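Local coordinates for protein homocysteine S-methyltransferase (Escherichia coli, PDB 5DMM) that transfers a methyl group from S-methylmethionine, or less efficiently S-adenosylmethionine, to homocysteine, yielding methionine with the help of zinc, at residues Tyr58-Ala63 and Leu107-Gln112; Ser194-Leu197 and Leu203-Gly206. All blocks are in the same frame, centred on the assembly; numbering follows the deposited sequence.

Contact 1 (Tyr58-Ala63 and Leu107-Gln112)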
# COMPACT_ATOMS: atom_id res chain seq x y z
N TYR A 58 -9.95 11.42 -1.78
CA TYR A 58 -9.46 10.52 -2.82
C TYR A 58 -10.59 9.72 -3.46
O TYR A 58 -10.58 9.50 -4.67
CB TYR A 58 -8.39 9.57 -2.26
CG TYR A 58 -7.00 10.19 -2.25
CD1 TYR A 58 -6.35 10.49 -3.45
CD2 TYR A 58 -6.33 10.46 -1.05
CE1 TYR A 58 -5.10 11.04 -3.47
CE2 TYR A 58 -5.06 11.03 -1.06
CZ TYR A 58 -4.46 11.32 -2.29
OH TYR A 58 -3.20 11.87 -2.36
N TYR A 59 -11.57 9.27 -2.68
CA TYR A 59 -12.71 8.57 -3.29
C TYR A 59 -13.44 9.52 -4.25
O TYR A 59 -13.91 9.09 -5.31
CB TYR A 59 -13.68 8.04 -2.23
CG TYR A 59 -13.28 6.77 -1.48
CD1 TYR A 59 -12.86 5.62 -2.16
CD2 TYR A 59 -13.37 6.72 -0.10
CE1 TYR A 59 -12.52 4.45 -1.46
CE2 TYR A 59 -13.04 5.56 0.61
CZ TYR A 59 -12.61 4.43 -0.08
OH TYR A 59 -12.29 3.29 0.60
N ARG A 60 -13.54 10.80 -3.89
CA ARG A 60 -14.15 11.80 -4.76
C ARG A 60 -13.37 11.98 -6.06
O ARG A 60 -13.96 12.17 -7.12
CB ARG A 60 -14.28 13.15 -4.05
CG ARG A 60 -15.36 13.20 -3.01
CD ARG A 60 -15.45 14.58 -2.37
NE ARG A 60 -16.67 14.72 -1.59
CZ ARG A 60 -16.79 15.48 -0.52
NH1 ARG A 60 -15.75 16.18 -0.09
NH2 ARG A 60 -17.95 15.54 0.12
N ALA A 61 -12.04 11.90 -5.96
CA ALA A 61 -11.18 12.08 -7.12
C ALA A 61 -11.23 10.87 -8.06
O ALA A 61 -10.74 10.94 -9.19
CB ALA A 61 -9.75 12.34 -6.67
N GLY A 62 -11.80 9.77 -7.59
CA GLY A 62 -11.95 8.59 -8.43
C GLY A 62 -11.30 7.33 -7.90
O GLY A 62 -11.43 6.27 -8.52
N ALA A 63 -10.61 7.42 -6.77
CA ALA A 63 -9.99 6.24 -6.17
C ALA A 63 -11.05 5.19 -5.85
O ALA A 63 -12.12 5.52 -5.36
CB ALA A 63 -9.22 6.61 -4.89
N LEU A 107 -20.35 6.76 -0.29
CA LEU A 107 -21.41 5.94 -0.87
C LEU A 107 -22.78 6.48 -0.50
O LEU A 107 -23.76 6.20 -1.18
CB LEU A 107 -21.28 4.48 -0.42
CG LEU A 107 -20.10 3.74 -1.03
CD1 LEU A 107 -19.96 2.35 -0.42
CD2 LEU A 107 -20.24 3.64 -2.55
N ALA A 108 -22.85 7.26 0.57
CA ALA A 108 -24.10 7.95 0.90
C ALA A 108 -24.31 9.08 -0.11
O ALA A 108 -25.41 9.26 -0.64
CB ALA A 108 -24.05 8.48 2.33
N GLU A 109 -23.24 9.83 -0.38
CA GLU A 109 -23.21 10.88 -1.40
C GLU A 109 -23.42 10.33 -2.81
O GLU A 109 -24.23 10.86 -3.57
CB GLU A 109 -21.88 11.63 -1.29
CG GLU A 109 -21.47 12.51 -2.46
CD GLU A 109 -20.09 13.13 -2.24
OE1 GLU A 109 -19.62 13.12 -1.08
OE2 GLU A 109 -19.48 13.61 -3.21
N ASN A 110 -22.69 9.28 -3.16
CA ASN A 110 -22.75 8.69 -4.50
C ASN A 110 -22.90 7.17 -4.46
O ASN A 110 -21.92 6.45 -4.57
CB ASN A 110 -21.48 9.05 -5.29
CG ASN A 110 -21.52 8.56 -6.75
OD1 ASN A 110 -22.58 8.20 -7.28
ND2 ASN A 110 -20.36 8.55 -7.40
N PRO A 111 -24.15 6.69 -4.31
CA PRO A 111 -24.41 5.24 -4.26
C PRO A 111 -24.03 4.51 -5.55
O PRO A 111 -23.92 3.29 -5.56
CB PRO A 111 -25.92 5.16 -4.01
CG PRO A 111 -26.33 6.53 -3.55
CD PRO A 111 -25.38 7.48 -4.19
N GLN A 112 -23.83 5.26 -6.63
CA GLN A 112 -23.51 4.69 -7.93
C GLN A 112 -22.00 4.60 -8.15
O GLN A 112 -21.54 4.38 -9.27
CB GLN A 112 -24.16 5.52 -9.04
CG GLN A 112 -24.93 4.70 -10.06
CD GLN A 112 -26.11 3.97 -9.44
OE1 GLN A 112 -26.83 4.52 -8.62
NE2 GLN A 112 -26.30 2.71 -9.84
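R60 and E109 form a salt bridge between the last turns of two outer helices, 48-61 and 85-109, of the TIM barrel. It is a small surface contact that buries 85 Å² over both sides. R60 can be followed outward from CB. Its first torsion sets CG beside the backbone N and anti to the carbonyl carbon, and the chain then runs extended from CG to NE. R60 CG, beyond CB, comes within 4.1 Å of E109 OE2. NE is the first atom to bond. It gives two weak hydrogen bonds, one to each carboxylate oxygen of E109. NH2 reaches further round and donates to OE1 alone, at 3.2 Å from R60 NH2 to E109 OE1 and 151° at the hydrogen. The carboxylate therefore lies at the edge of the guanidinium, on the side that carries NE and NH2, and OE1 takes two of the three bonds.

E109 comes from the other helix with CG anti to its backbone N and the rest of its chain extended. The two side chains cross at about a right angle. The flat groups are not coplanar: their planes are turned 46° from each other.

Both helices stop close by. Helix 48-61 closes with a Schellman motif at G62, whose positive phi suits glycine. After helix 85-109, N110 makes an Asx turn, its OD1 accepting from the backbone N of Q112. In the same turn as R60, Y59 packs on R103 and Y106 of the longer helix, and R60 also touches Y106. At the bridge itself, NH2 of R60 meets OE1 of E109 on its syn side, 32° out of the carboxylate plane.

Contact 2 (Ser194-Leu197 and Leu203-Gly206)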
# COMPACT_ATOMS: atom_id res chain seq x y z
N SER A 194 3.99 -5.14 -3.18
CA SER A 194 4.61 -4.15 -4.04
C SER A 194 6.02 -3.84 -3.54
O SER A 194 6.25 -3.74 -2.33
CB SER A 194 3.75 -2.89 -4.09
OG SER A 194 4.37 -1.90 -4.89
N PHE A 195 6.95 -3.69 -4.49
CA PHE A 195 8.39 -3.70 -4.22
C PHE A 195 9.10 -2.39 -4.57
O PHE A 195 8.65 -1.66 -5.46
CB PHE A 195 9.06 -4.82 -5.03
CG PHE A 195 8.30 -6.10 -5.03
CD1 PHE A 195 8.09 -6.79 -3.84
CD2 PHE A 195 7.77 -6.61 -6.20
CE1 PHE A 195 7.37 -7.97 -3.83
CE2 PHE A 195 7.05 -7.80 -6.19
CZ PHE A 195 6.85 -8.47 -5.00
N THR A 196 10.21 -2.12 -3.89
CA THR A 196 11.17 -1.12 -4.37
C THR A 196 12.31 -1.85 -5.08
O THR A 196 12.61 -3.01 -4.78
CB THR A 196 11.74 -0.22 -3.25
OG1 THR A 196 12.46 -1.01 -2.30
CG2 THR A 196 10.62 0.54 -2.57
N LEU A 197 12.95 -1.15 -6.01
CA LEU A 197 13.87 -1.79 -6.94
C LEU A 197 15.27 -1.19 -6.92
O LEU A 197 15.44 -0.00 -6.63
CB LEU A 197 13.31 -1.70 -8.37
CG LEU A 197 11.95 -2.35 -8.59
CD1 LEU A 197 11.49 -2.13 -10.00
CD2 LEU A 197 11.96 -3.84 -8.26
N LEU A 203 15.12 -6.54 -7.13
CA LEU A 203 14.76 -5.98 -5.83
C LEU A 203 15.84 -5.05 -5.32
O LEU A 203 17.00 -5.19 -5.70
CB LEU A 203 14.56 -7.10 -4.80
CG LEU A 203 13.17 -7.57 -4.37
CD1 LEU A 203 13.28 -8.31 -3.02
CD2 LEU A 203 12.21 -6.41 -4.28
N SER A 204 15.48 -4.12 -4.42
CA SER A 204 16.46 -3.24 -3.79
C SER A 204 17.64 -4.02 -3.18
O SER A 204 18.78 -3.57 -3.28
CB SER A 204 15.80 -2.38 -2.71
OG SER A 204 14.92 -1.42 -3.27
N ASP A 205 17.37 -5.18 -2.58
CA ASP A 205 18.43 -5.97 -1.94
C ASP A 205 19.24 -6.83 -2.92
O ASP A 205 20.12 -7.58 -2.50
CB ASP A 205 17.85 -6.86 -0.84
CG ASP A 205 17.06 -8.05 -1.37
OD1 ASP A 205 16.86 -8.18 -2.60
OD2 ASP A 205 16.60 -8.87 -0.54
N GLY A 206 18.92 -6.74 -4.21
CA GLY A 206 19.69 -7.45 -5.22
C GLY A 206 19.02 -8.66 -5.86
O GLY A 206 19.47 -9.15 -6.90
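F195 meets L203 where strand 191-197 of the TIM barrel runs into a short antiparallel return. The chain comes back through strand 202-203 and turns toward helix 209-217. One residue earlier, S194 OG bonds to OD1 of N228 on the adjacent strand 222-228, and the S194 backbone bonds with C167 and L170. F195 points toward the returning segment. F195 CB lies 3.6 Å from L203 CD2, and the same methyl lies obliquely to the ring. L203 starts away from the strand, but the end of its side chain comes back to it.

T196 carries the polar part of the contact. Its O accepts from the backbone N of S204, 3.1 Å from T196 O to S204 N, with the donor tilted 34° from the carbonyl plane. L203 CD2 also touches this oxygen. T196 OG1 sits between its own backbone N and carbonyl carbon (chi1 62°). There T196 OG1 and S204 OG lie 2.7 Å apart, but the proton of S204 OG could go to another acceptor, so this bond is not settled. Both hydroxyls are buried and have further partners: T196 OG1 bonds to O of E134, and S204 OG bonds weakly to O of Y135. The side chain of T196 is about 5 Å from that of C229, a zinc ligand, and about 7 Å from a bound zinc ion.

L197 ends the strand. It forms an antiparallel non-hydrogen-bonded pair with L203, and the side chains diverge. After the return, L203 to G206 form a type I turn, closed by a 2.9 Å bond from G206 N to L203 O. On the outer side of the sheet, F195 and L203 pack against V212 of helix 209-217 and I176 of helix 173-183, while L197 rests on L209.

Contacts 1 and 2 lie on opposite sides of the chain's centre, within one TIM barrel, with their own centres 33 Å apart and nearest atoms about 16 Å apart. They follow each other along the chain: contact 1 closes before contact 2 opens, and they share no helix or strand. Contact 1 joins the ends of the outer helices that lead to strands 65-67 and 117-122. It is a surface salt bridge, away from the annotated sites. Contact 2 is buried and joins the end of strand 191-197 to the loop that follows, with the side chain of T196 about 7 Å from the zinc and from the bound homocysteine.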